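Local coordinates for orotidine 5'-phosphate decarboxylase (Methanocaldococcus jannaschii, PDB 4LUI), which probably catalyses the last step of de novo UMP synthesis, decarboxylating orotidine 5'-monophosphate to UMP and carbon dioxide, and works as a homodimer, at residues 66-69 and 75-78; 90-95 and 101-106; 95-100 and 119-124; 112-117 and 157-162. All coordinates share one frame; numbering follows the deposited sequence.

Contact 1. Residues 66-69 and 75-78; sequences KEIK and EVIA
With chi1 at 174°, Val-76 sends CG1 anti to its own amide nitrogen and leaves CG2, beside that nitrogen, facing Ile-68 and Lys-69 of helix 63-72. Lys-69 gets there by folding: its chain kinks at chi2 (-66°) and again at chi3 (-72°), and this brings CD down onto the valine although the side chain does not set off in that direction. Lys-69 CD lies 3.6 Å from Val-76 CG2, and Lys-69 CG 4.1 Å from it, so the lysine lies alongside the valine, the two side chains sliding past each other in opposite directions. Ile-68 comes to the same methyl with a branch: its CG2 sits 3.7 Å from Val-76 CG2, and here the side chains cross at about a right angle. One valine methyl therefore serves both helix residues.

In the TIM barrel this is the seam between a helix and the strand that directly follows it, 75-82. Ile-68 also packs against Ile-50 and Val-52 of strand 49-53 and against Leu-37 of helix 33-43, so its contact with Val-76 belongs to the layer between sheet and helices. The ammonium group of Lys-69 carries on past the valine to a salt bridge with Asp-101, whose carboxylate also accepts a hydrogen bond from the backbone N of Val-76.

The chemistry is thus divided along one side chain: lysine methylenes fill the apolar seam, while the ammonium group is paired with a carboxylate, which probably offsets the cost of holding a charge beside it.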
loop_
_atom_site.group_PDB
_atom_site.type_symbol
_atom_site.label_atom_id
_atom_site.label_comp_id
_atom_site.label_asym_id
_atom_site.label_seq_id
_atom_site.Cartn_x
_atom_site.Cartn_y
_atom_site.Cartn_z
ATOM N N LYS B 66 -13.242 2.768 -12.836
ATOM C CA LYS B 66 -13.841 2.845 -14.173
ATOM C C LYS B 66 -15.167 3.595 -14.127
ATOM O O LYS B 66 -15.420 4.474 -14.949
ATOM C CB LYS B 66 -14.063 1.439 -14.747
ATOM C CG LYS B 66 -14.762 1.409 -16.116
ATOM C CD LYS B 66 -14.887 -0.014 -16.692
ATOM C CE LYS B 66 -15.865 -0.881 -15.898
ATOM N NZ LYS B 66 -16.197 -2.172 -16.592
ATOM N N GLU B 67 -15.999 3.252 -13.149
ATOM C CA GLU B 67 -17.339 3.832 -13.052
ATOM C C GLU B 67 -17.269 5.303 -12.685
ATOM O O GLU B 67 -18.049 6.109 -13.184
ATOM C CB GLU B 67 -18.187 3.086 -12.022
ATOM C CG GLU B 67 -18.580 1.685 -12.428
ATOM C CD GLU B 67 -19.427 1.656 -13.689
ATOM O OE1 GLU B 67 -20.374 2.465 -13.794
ATOM O OE2 GLU B 67 -19.139 0.823 -14.575
ATOM N N ILE B 68 -16.342 5.640 -11.792
ATOM C CA ILE B 68 -16.119 7.024 -11.388
ATOM C C ILE B 68 -15.711 7.830 -12.622
ATOM O O ILE B 68 -16.100 8.993 -12.771
ATOM C CB ILE B 68 -15.073 7.133 -10.237
ATOM C CG1 ILE B 68 -15.705 6.700 -8.914
ATOM C CG2 ILE B 68 -14.546 8.556 -10.105
ATOM C CD1 ILE B 68 -14.738 6.598 -7.748
ATOM N N LYS B 69 -14.979 7.182 -13.528
ATOM C CA LYS B 69 -14.564 7.807 -14.783
ATOM C C LYS B 69 -15.691 7.949 -15.813
ATOM O O LYS B 69 -15.684 8.886 -16.611
ATOM C CB LYS B 69 -13.370 7.075 -15.400
ATOM C CG LYS B 69 -12.057 7.337 -14.689
ATOM C CD LYS B 69 -11.621 8.789 -14.837
ATOM C CE LYS B 69 -11.142 9.095 -16.242
ATOM N NZ LYS B 69 -10.429 10.404 -16.317
ATOM N N GLU B 75 -9.895 14.150 -13.240
ATOM C CA GLU B 75 -8.729 13.336 -12.936
ATOM C C GLU B 75 -8.974 12.426 -11.735
ATOM O O GLU B 75 -9.394 12.894 -10.687
ATOM C CB GLU B 75 -7.574 14.284 -12.632
ATOM C CG GLU B 75 -6.276 13.630 -12.270
ATOM C CD GLU B 75 -5.171 14.652 -12.129
ATOM O OE1 GLU B 75 -5.424 15.738 -11.543
ATOM O OE2 GLU B 75 -4.060 14.380 -12.627
ATOM N N VAL B 76 -8.691 11.133 -11.873
ATOM C CA VAL B 76 -8.837 10.205 -10.747
ATOM C C VAL B 76 -7.475 9.664 -10.330
ATOM O O VAL B 76 -6.749 9.085 -11.145
ATOM C CB VAL B 76 -9.786 9.041 -11.081
ATOM C CG1 VAL B 76 -9.816 8.012 -9.941
ATOM C CG2 VAL B 76 -11.182 9.581 -11.360
ATOM N N ILE B 77 -7.136 9.860 -9.060
ATOM C CA ILE B 77 -5.830 9.474 -8.522
ATOM C C ILE B 77 -5.996 8.333 -7.532
ATOM O O ILE B 77 -6.830 8.411 -6.636
ATOM C CB ILE B 77 -5.167 10.645 -7.769
ATOM C CG1 ILE B 77 -4.977 11.851 -8.697
ATOM C CG2 ILE B 77 -3.834 10.219 -7.143
ATOM C CD1 ILE B 77 -4.289 11.526 -10.004
ATOM N N ALA B 78 -5.217 7.270 -7.703
ATOM C CA ALA B 78 -5.299 6.122 -6.803
ATOM C C ALA B 78 -4.269 6.229 -5.693
ATOM O O ALA B 78 -3.062 6.125 -5.942
ATOM C CB ALA B 78 -5.116 4.831 -7.572
#

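Contact 2. Residues 90-95 and 101-106; sequences EKIAKI and DGIIVH
Ile-92 and Ala-93 meet Ile-103 inside a beta-alpha-beta crossover of the TIM barrel, in which strand 75-82, helix 86-97 and strand 102-106 follow one another and the helix lies over the sheet. Followed from its start, the segment opens with Glu-90, whose OE2 forms a long, weak salt bridge with Lys-94 NZ (3.4 Å) one turn on, while its own side chain also packs on Val-120 of helix 111-124. Lys-91 packs on Pro-55 of the second subunit. Ile-92 turns toward the strand, its CG2 coming within 4.4 Å of Ile-103 CD1, and it too touches Pro-55 of the second subunit. At Ala-93 it is the backbone CA, not CB, that the isoleucine meets. Lys-94 closes the turn with its N on Glu-90 O at 2.9 Å, and Ile-95 reaches Leu-58 of the second subunit.

On the strand, Ile-103 stretches out to meet them: chi1 of -173° swings CG1 opposite the amide nitrogen, and the extended branch carries CD1 to 4.1 Å from Ala-93 CA.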
loop_
_atom_site.group_PDB
_atom_site.type_symbol
_atom_site.label_atom_id
_atom_site.label_comp_id
_atom_site.label_asym_id
_atom_site.label_seq_id
_atom_site.Cartn_x
_atom_site.Cartn_y
_atom_site.Cartn_z
ATOM N N GLU B 90 5.274 -2.795 -10.697
ATOM C CA GLU B 90 4.898 -2.703 -12.105
ATOM C C GLU B 90 3.500 -3.300 -12.346
ATOM O O GLU B 90 2.665 -2.705 -13.030
ATOM C CB GLU B 90 5.940 -3.378 -12.996
ATOM C CG GLU B 90 5.485 -3.522 -14.431
ATOM C CD GLU B 90 6.486 -4.265 -15.282
ATOM O OE1 GLU B 90 7.466 -4.796 -14.714
ATOM O OE2 GLU B 90 6.288 -4.320 -16.515
ATOM N N LYS B 91 3.246 -4.466 -11.763
ATOM C CA LYS B 91 1.960 -5.138 -11.919
ATOM C C LYS B 91 0.819 -4.332 -11.294
ATOM O O LYS B 91 -0.255 -4.216 -11.882
ATOM C CB LYS B 91 2.009 -6.543 -11.304
ATOM C CG LYS B 91 2.934 -7.497 -12.038
ATOM C CD LYS B 91 3.030 -8.835 -11.323
ATOM C CE LYS B 91 4.100 -9.715 -11.944
ATOM N NZ LYS B 91 4.340 -10.928 -11.115
ATOM N N ILE B 92 1.049 -3.798 -10.096
ATOM C CA ILE B 92 0.069 -2.929 -9.438
ATOM C C ILE B 92 -0.203 -1.688 -10.296
ATOM O O ILE B 92 -1.357 -1.305 -10.496
ATOM C CB ILE B 92 0.535 -2.517 -8.025
ATOM C CG1 ILE B 92 0.562 -3.747 -7.113
ATOM C CG2 ILE B 92 -0.414 -1.457 -7.443
ATOM C CD1 ILE B 92 1.193 -3.503 -5.746
ATOM N N ALA B 93 0.860 -1.082 -10.819
ATOM C CA ALA B 93 0.712 0.108 -11.660
ATOM C C ALA B 93 -0.117 -0.168 -12.917
ATOM O O ALA B 93 -0.974 0.635 -13.299
ATOM C CB ALA B 93 2.073 0.659 -12.031
ATOM N N LYS B 94 0.143 -1.292 -13.574
ATOM C CA LYS B 94 -0.595 -1.623 -14.791
ATOM C C LYS B 94 -2.092 -1.749 -14.521
ATOM O O LYS B 94 -2.925 -1.170 -15.233
ATOM C CB LYS B 94 -0.068 -2.912 -15.424
ATOM C CG LYS B 94 1.284 -2.755 -16.087
ATOM C CD LYS B 94 1.659 -4.003 -16.860
ATOM C CE LYS B 94 3.063 -3.897 -17.433
ATOM N NZ LYS B 94 3.428 -5.133 -18.178
ATOM N N ILE B 95 -2.451 -2.502 -13.492
ATOM C CA ILE B 95 -3.879 -2.718 -13.240
ATOM C C ILE B 95 -4.553 -1.432 -12.760
ATOM O O ILE B 95 -5.707 -1.160 -13.098
ATOM C CB ILE B 95 -4.124 -3.897 -12.262
ATOM C CG1 ILE B 95 -5.613 -4.245 -12.198
ATOM C CG2 ILE B 95 -3.584 -3.591 -10.880
ATOM C CD1 ILE B 95 -5.873 -5.663 -11.716
ATOM N N ASP B 101 -5.970 7.883 -13.468
ATOM C CA ASP B 101 -5.129 8.798 -14.222
ATOM C C ASP B 101 -3.781 9.007 -13.563
ATOM O O ASP B 101 -2.871 9.543 -14.180
ATOM C CB ASP B 101 -5.841 10.136 -14.369
ATOM C CG ASP B 101 -7.141 9.993 -15.106
ATOM O OD1 ASP B 101 -7.088 9.571 -16.284
ATOM O OD2 ASP B 101 -8.203 10.278 -14.513
ATOM N N GLY B 102 -3.666 8.591 -12.312
ATOM C CA GLY B 102 -2.427 8.744 -11.579
ATOM C C GLY B 102 -2.418 7.795 -10.403
ATOM O O GLY B 102 -3.460 7.288 -9.986
ATOM N N ILE B 103 -1.223 7.538 -9.885
ATOM C CA ILE B 103 -1.067 6.619 -8.773
ATOM C C ILE B 103 -0.046 7.177 -7.780
ATOM O O ILE B 103 0.962 7.783 -8.182
ATOM C CB ILE B 103 -0.676 5.208 -9.298
ATOM C CG1 ILE B 103 -0.674 4.174 -8.172
ATOM C CG2 ILE B 103 0.662 5.237 -10.048
ATOM C CD1 ILE B 103 -0.400 2.760 -8.696
ATOM N N ILE B 104 -0.328 6.999 -6.487
ATOM C CA ILE B 104 0.546 7.489 -5.429
ATOM C C ILE B 104 1.427 6.350 -4.918
ATOM O O ILE B 104 0.927 5.265 -4.591
ATOM C CB ILE B 104 -0.271 8.132 -4.279
ATOM C CG1 ILE B 104 -0.935 9.419 -4.786
ATOM C CG2 ILE B 104 0.623 8.419 -3.078
ATOM C CD1 ILE B 104 -1.990 9.989 -3.848
ATOM N N VAL B 105 2.735 6.608 -4.886
ATOM C CA VAL B 105 3.731 5.620 -4.477
ATOM C C VAL B 105 4.584 6.133 -3.310
ATOM O O VAL B 105 4.744 7.343 -3.124
ATOM C CB VAL B 105 4.656 5.240 -5.652
ATOM C CG1 VAL B 105 3.808 4.884 -6.883
ATOM C CG2 VAL B 105 5.607 6.385 -5.997
ATOM N N HIS B 106 5.107 5.210 -2.509
ATOM C CA HIS B 106 6.121 5.566 -1.515
ATOM C C HIS B 106 7.481 5.642 -2.170
ATOM O O HIS B 106 7.800 4.841 -3.047
ATOM C CB HIS B 106 6.178 4.536 -0.374
ATOM C CG HIS B 106 5.217 4.817 0.742
ATOM N ND1 HIS B 106 5.336 5.914 1.567
ATOM C CD2 HIS B 106 4.133 4.133 1.180
ATOM C CE1 HIS B 106 4.368 5.896 2.468
ATOM N NE2 HIS B 106 3.614 4.835 2.243
#

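Contact 3. Residues 95-100 and 119-124; sequences ITLKYA and DVAKKL
Leu-97 packs against Val-120, Ala-121 and Leu-124 where two neighbouring outer helices of the TIM barrel, 86-97 and 111-124, meet. Leu-97 CD1 settles over Ala-121, 3.8 Å from both CB and CA of that residue, consistent with the small side chain of the alanine. More loosely, Val-120 CG1 is 4.2 Å from Leu-97 CD1. Leu-124, one turn further along, works nearer the root of the leucine: its CD1 lies 3.8 Å from Leu-97 CB. With chi1 at -65°, CG of Leu-97 stands opposite the carbonyl carbon, and chi2 near 180° extends CD1 outward to the second helix.

A shell further out, Leu-97 also packs on Ile-103 of strand 102-106, while Val-120 reaches back to Ala-93 and Lys-94, so the two helices interlock beyond this one leucine. Thr-96 OG1 is hydrogen-bonded to Ile-92 O, and its side chain packs on Ala-78 and Phe-80 of strand 75-82. After Leu-97 the chain turns, Ala-100 N bonding to Thr-96 O at 3.1 Å, and Lys-126 NZ is hydrogen-bonded to two carbonyl oxygens of this turn, Leu-97 O and Ala-100 O.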
loop_
_atom_site.group_PDB
_atom_site.type_symbol
_atom_site.label_atom_id
_atom_site.label_comp_id
_atom_site.label_asym_id
_atom_site.label_seq_id
_atom_site.Cartn_x
_atom_site.Cartn_y
_atom_site.Cartn_z
ATOM N N ILE B 95 -2.451 -2.502 -13.492
ATOM C CA ILE B 95 -3.879 -2.718 -13.240
ATOM C C ILE B 95 -4.553 -1.432 -12.760
ATOM O O ILE B 95 -5.707 -1.160 -13.098
ATOM C CB ILE B 95 -4.124 -3.897 -12.262
ATOM C CG1 ILE B 95 -5.613 -4.245 -12.198
ATOM C CG2 ILE B 95 -3.584 -3.591 -10.880
ATOM C CD1 ILE B 95 -5.873 -5.663 -11.716
ATOM N N THR B 96 -3.818 -0.634 -11.994
ATOM C CA THR B 96 -4.374 0.570 -11.385
ATOM C C THR B 96 -4.570 1.662 -12.426
ATOM O O THR B 96 -5.616 2.329 -12.459
ATOM C CB THR B 96 -3.465 1.073 -10.256
ATOM O OG1 THR B 96 -3.397 0.072 -9.230
ATOM C CG2 THR B 96 -4.010 2.353 -9.658
ATOM N N LEU B 97 -3.576 1.830 -13.296
ATOM C CA LEU B 97 -3.618 2.900 -14.283
ATOM C C LEU B 97 -4.441 2.554 -15.522
ATOM O O LEU B 97 -4.566 3.376 -16.438
ATOM C CB LEU B 97 -2.197 3.333 -14.668
ATOM C CG LEU B 97 -1.401 3.956 -13.516
ATOM C CD1 LEU B 97 0.037 4.247 -13.970
ATOM C CD2 LEU B 97 -2.081 5.222 -12.992
ATOM N N LYS B 98 -5.026 1.359 -15.547
ATOM C CA LYS B 98 -5.981 1.025 -16.593
ATOM C C LYS B 98 -7.141 2.022 -16.585
ATOM O O LYS B 98 -7.578 2.475 -17.644
ATOM C CB LYS B 98 -6.501 -0.399 -16.406
ATOM C CG LYS B 98 -7.466 -0.856 -17.488
ATOM C CD LYS B 98 -7.742 -2.351 -17.383
ATOM C CE LYS B 98 -8.685 -2.810 -18.483
ATOM N NZ LYS B 98 -8.184 -2.392 -19.822
ATOM N N TYR B 99 -7.617 2.370 -15.386
ATOM C CA TYR B 99 -8.731 3.307 -15.240
ATOM C C TYR B 99 -8.376 4.607 -14.517
ATOM O O TYR B 99 -8.974 5.651 -14.796
ATOM C CB TYR B 99 -9.930 2.637 -14.564
ATOM C CG TYR B 99 -10.400 1.406 -15.299
ATOM C CD1 TYR B 99 -10.869 1.494 -16.599
ATOM C CD2 TYR B 99 -10.359 0.152 -14.698
ATOM C CE1 TYR B 99 -11.287 0.372 -17.288
ATOM C CE2 TYR B 99 -10.781 -0.981 -15.379
ATOM C CZ TYR B 99 -11.243 -0.863 -16.675
ATOM O OH TYR B 99 -11.667 -1.980 -17.371
ATOM N N ALA B 100 -7.425 4.551 -13.588
ATOM C CA ALA B 100 -6.994 5.768 -12.902
ATOM C C ALA B 100 -6.071 6.601 -13.790
ATOM O O ALA B 100 -5.453 6.091 -14.723
ATOM C CB ALA B 100 -6.285 5.433 -11.613
ATOM N N ASP B 119 7.698 3.864 -15.336
ATOM C CA ASP B 119 7.830 3.271 -16.657
ATOM C C ASP B 119 6.468 2.863 -17.224
ATOM O O ASP B 119 6.212 3.031 -18.418
ATOM C CB ASP B 119 8.809 2.097 -16.638
ATOM C CG ASP B 119 10.262 2.550 -16.484
ATOM O OD1 ASP B 119 10.529 3.774 -16.528
ATOM O OD2 ASP B 119 11.142 1.675 -16.330
ATOM N N VAL B 120 5.591 2.359 -16.362
ATOM C CA VAL B 120 4.237 2.008 -16.775
ATOM C C VAL B 120 3.449 3.270 -17.097
ATOM O O VAL B 120 2.786 3.357 -18.144
ATOM C CB VAL B 120 3.497 1.226 -15.664
ATOM C CG1 VAL B 120 1.994 1.066 -15.987
ATOM C CG2 VAL B 120 4.154 -0.117 -15.446
ATOM N N ALA B 121 3.527 4.243 -16.193
ATOM C CA ALA B 121 2.758 5.485 -16.322
ATOM C C ALA B 121 3.135 6.267 -17.575
ATOM O O ALA B 121 2.265 6.842 -18.241
ATOM C CB ALA B 121 2.939 6.349 -15.094
ATOM N N LYS B 122 4.425 6.284 -17.902
ATOM C CA LYS B 122 4.906 7.040 -19.056
ATOM C C LYS B 122 4.294 6.551 -20.361
ATOM O O LYS B 122 3.904 7.347 -21.221
ATOM C CB LYS B 122 6.434 6.955 -19.144
ATOM C CG LYS B 122 7.160 7.833 -18.144
ATOM C CD LYS B 122 8.667 7.796 -18.372
ATOM C CE LYS B 122 9.403 8.677 -17.372
ATOM N NZ LYS B 122 10.885 8.566 -17.543
ATOM N N LYS B 123 4.206 5.237 -20.509
ATOM C CA LYS B 123 3.632 4.665 -21.712
ATOM C C LYS B 123 2.155 5.016 -21.854
ATOM O O LYS B 123 1.631 5.047 -22.966
ATOM C CB LYS B 123 3.842 3.150 -21.744
ATOM C CG LYS B 123 5.304 2.758 -21.837
ATOM C CD LYS B 123 5.475 1.262 -21.994
ATOM C CE LYS B 123 6.950 0.892 -22.040
ATOM N NZ LYS B 123 7.690 1.639 -23.101
ATOM N N LEU B 124 1.501 5.299 -20.729
ATOM C CA LEU B 124 0.070 5.588 -20.720
ATOM C C LEU B 124 -0.239 7.084 -20.658
ATOM O O LEU B 124 -1.415 7.482 -20.661
ATOM C CB LEU B 124 -0.594 4.885 -19.540
ATOM C CG LEU B 124 -0.446 3.364 -19.497
ATOM C CD1 LEU B 124 -0.965 2.817 -18.176
ATOM C CD2 LEU B 124 -1.170 2.721 -20.669
#

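Contact 4. Residues 112-117 and 157-162; sequences DSVKAV and LKVDAI
This is apolar packing between neighbouring parts of the barrel's outer layer: Val-114 and Lys-115 of helix 111-124 meet Leu-157, at the end of helix 147-157, and Val-159, on the way into strand 161-163. Leu-157 is the centre, and its two methyls divide the work. Leu-157 CD1 goes to the valine, 3.7 Å from Val-114 CG1 and 3.8 Å from Val-114 CB. Leu-157 CD2 goes to the lysine, whose chain passes across at about a right angle, with Lys-115 CE at 3.7 Å from that methyl. A final bend at chi4 (-65°) keeps NZ near as well, so the bent chain curls past CD2 with CG, CE and NZ all close to it.

Val-159 shares the valine methyl more lightly: its CG1 stands 4.1 Å from Val-114 CG1, the two side chains again crossing at roughly ninety degrees. Between Leu-157 and Val-159 the chain makes its exit from the helix through Lys-158, whose positive phi of 59° breaks the helical path, and the residues on either side of it both face helix 111-124.

Neighbours fix the two sides. Gln-118 NE2 is hydrogen-bonded to Leu-157 O, tying the helix end to helix 111-124 by a polar link beside the apolar one, and Val-114 also rests on Met-130 of strand 127-131. Ser-113 OG bonds to Asp-84 O, while the side chains of Asp-112 and Ser-113 pack on His-136 of the second subunit. Successive helices closing ranks around a parallel barrel, with aliphatic residues filling the seam, is the outer-shell architecture of the TIM-barrel fold.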
loop_
_atom_site.group_PDB
_atom_site.type_symbol
_atom_site.label_atom_id
_atom_site.label_comp_id
_atom_site.label_asym_id
_atom_site.label_seq_id
_atom_site.Cartn_x
_atom_site.Cartn_y
_atom_site.Cartn_z
ATOM N N ASP B 112 14.383 2.243 -7.663
ATOM C CA ASP B 112 13.979 1.270 -8.671
ATOM C C ASP B 112 12.489 0.967 -8.579
ATOM O O ASP B 112 11.819 0.811 -9.596
ATOM C CB ASP B 112 14.840 -0.012 -8.642
ATOM C CG ASP B 112 14.849 -0.708 -7.291
ATOM O OD1 ASP B 112 14.302 -0.166 -6.306
ATOM O OD2 ASP B 112 15.431 -1.811 -7.225
ATOM N N SER B 113 11.969 0.909 -7.358
ATOM C CA SER B 113 10.545 0.643 -7.172
ATOM C C SER B 113 9.695 1.781 -7.730
ATOM O O SER B 113 8.650 1.551 -8.334
ATOM C CB SER B 113 10.236 0.415 -5.702
ATOM O OG SER B 113 10.834 -0.787 -5.275
ATOM N N VAL B 114 10.152 3.012 -7.533
ATOM C CA VAL B 114 9.435 4.161 -8.070
ATOM C C VAL B 114 9.498 4.178 -9.606
ATOM O O VAL B 114 8.475 4.352 -10.282
ATOM C CB VAL B 114 9.974 5.479 -7.490
ATOM C CG1 VAL B 114 9.315 6.664 -8.173
ATOM C CG2 VAL B 114 9.754 5.523 -5.975
ATOM N N LYS B 115 10.695 3.967 -10.141
ATOM C CA LYS B 115 10.913 3.899 -11.590
ATOM C C LYS B 115 10.019 2.859 -12.271
ATOM O O LYS B 115 9.512 3.086 -13.369
ATOM C CB LYS B 115 12.388 3.592 -11.875
ATOM C CG LYS B 115 13.321 4.788 -11.741
ATOM C CD LYS B 115 14.761 4.385 -12.074
ATOM C CE LYS B 115 15.666 5.585 -12.331
ATOM N NZ LYS B 115 15.245 6.347 -13.545
ATOM N N ALA B 116 9.822 1.719 -11.615
ATOM C CA ALA B 116 8.962 0.670 -12.161
ATOM C C ALA B 116 7.548 1.183 -12.414
ATOM O O ALA B 116 6.942 0.885 -13.445
ATOM C CB ALA B 116 8.941 -0.543 -11.234
ATOM N N VAL B 117 7.026 1.959 -11.470
ATOM C CA VAL B 117 5.712 2.572 -11.647
ATOM C C VAL B 117 5.753 3.646 -12.742
ATOM O O VAL B 117 4.876 3.687 -13.606
ATOM C CB VAL B 117 5.213 3.179 -10.346
ATOM C CG1 VAL B 117 3.850 3.807 -10.546
ATOM C CG2 VAL B 117 5.130 2.091 -9.284
ATOM N N LEU B 157 14.006 11.928 -10.011
ATOM C CA LEU B 157 13.248 11.003 -10.852
ATOM C C LEU B 157 12.195 11.690 -11.720
ATOM O O LEU B 157 11.616 11.061 -12.604
ATOM C CB LEU B 157 12.569 9.935 -9.991
ATOM C CG LEU B 157 13.506 9.035 -9.181
ATOM C CD1 LEU B 157 12.696 8.049 -8.335
ATOM C CD2 LEU B 157 14.482 8.300 -10.097
ATOM N N LYS B 158 11.958 12.977 -11.478
ATOM C CA LYS B 158 10.981 13.735 -12.249
ATOM C C LYS B 158 9.587 13.113 -12.156
ATOM O O LYS B 158 8.912 12.918 -13.170
ATOM C CB LYS B 158 11.394 13.853 -13.725
ATOM C CG LYS B 158 12.714 14.561 -13.994
ATOM C CD LYS B 158 12.996 14.557 -15.495
ATOM C CE LYS B 158 14.430 14.959 -15.826
ATOM N NZ LYS B 158 14.704 16.368 -15.469
ATOM N N VAL B 159 9.152 12.786 -10.946
ATOM C CA VAL B 159 7.775 12.352 -10.774
ATOM C C VAL B 159 6.853 13.544 -11.053
ATOM O O VAL B 159 7.305 14.692 -11.149
ATOM C CB VAL B 159 7.523 11.764 -9.369
ATOM C CG1 VAL B 159 8.354 10.497 -9.160
ATOM C CG2 VAL B 159 7.852 12.782 -8.299
ATOM N N ASP B 160 5.565 13.277 -11.205
ATOM C CA ASP B 160 4.621 14.317 -11.597
ATOM C C ASP B 160 4.238 15.258 -10.463
ATOM O O ASP B 160 3.912 16.425 -10.709
ATOM C CB ASP B 160 3.368 13.688 -12.204
ATOM C CG ASP B 160 3.672 12.909 -13.454
ATOM O OD1 ASP B 160 3.621 13.505 -14.550
ATOM O OD2 ASP B 160 3.994 11.713 -13.339
ATOM N N ALA B 161 4.251 14.742 -9.233
ATOM C CA ALA B 161 3.865 15.529 -8.065
ATOM C C ALA B 161 4.307 14.821 -6.800
ATOM O O ALA B 161 4.675 13.645 -6.835
ATOM C CB ALA B 161 2.345 15.742 -8.029
ATOM N N ILE B 162 4.258 15.531 -5.679
ATOM C CA ILE B 162 4.511 14.898 -4.388
ATOM C C ILE B 162 3.344 15.135 -3.440
ATOM O O ILE B 162 2.562 16.091 -3.600
ATOM C CB ILE B 162 5.809 15.421 -3.742
ATOM C CG1 ILE B 162 5.749 16.933 -3.553
ATOM C CG2 ILE B 162 7.012 15.064 -4.603
ATOM C CD1 ILE B 162 6.938 17.478 -2.781
#

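Along the chain contact 1 closes before the others open; contacts 2 and 3 then interleave, as do 3 and 4, so the four contacts follow the barrel round from helix 63-72 and strand 75-82 to strand 161-163. Contacts 2 and 3 are nearest, their centres about 7 Å apart: they share helix 86-97 and Ile-95. Contacts 3 and 4 share helix 111-124, with centres about 12 Å apart. Contacts 1 and 4 lie about 20 Å apart between centres and do not touch, yet both reach the same eight-stranded sheet. Strands 75-82 and 102-106 are neighbours there, joining contacts 1 and 2. Contacts 2, 3 and 4 also touch the second subunit, so this sector lies beside the dimer interface.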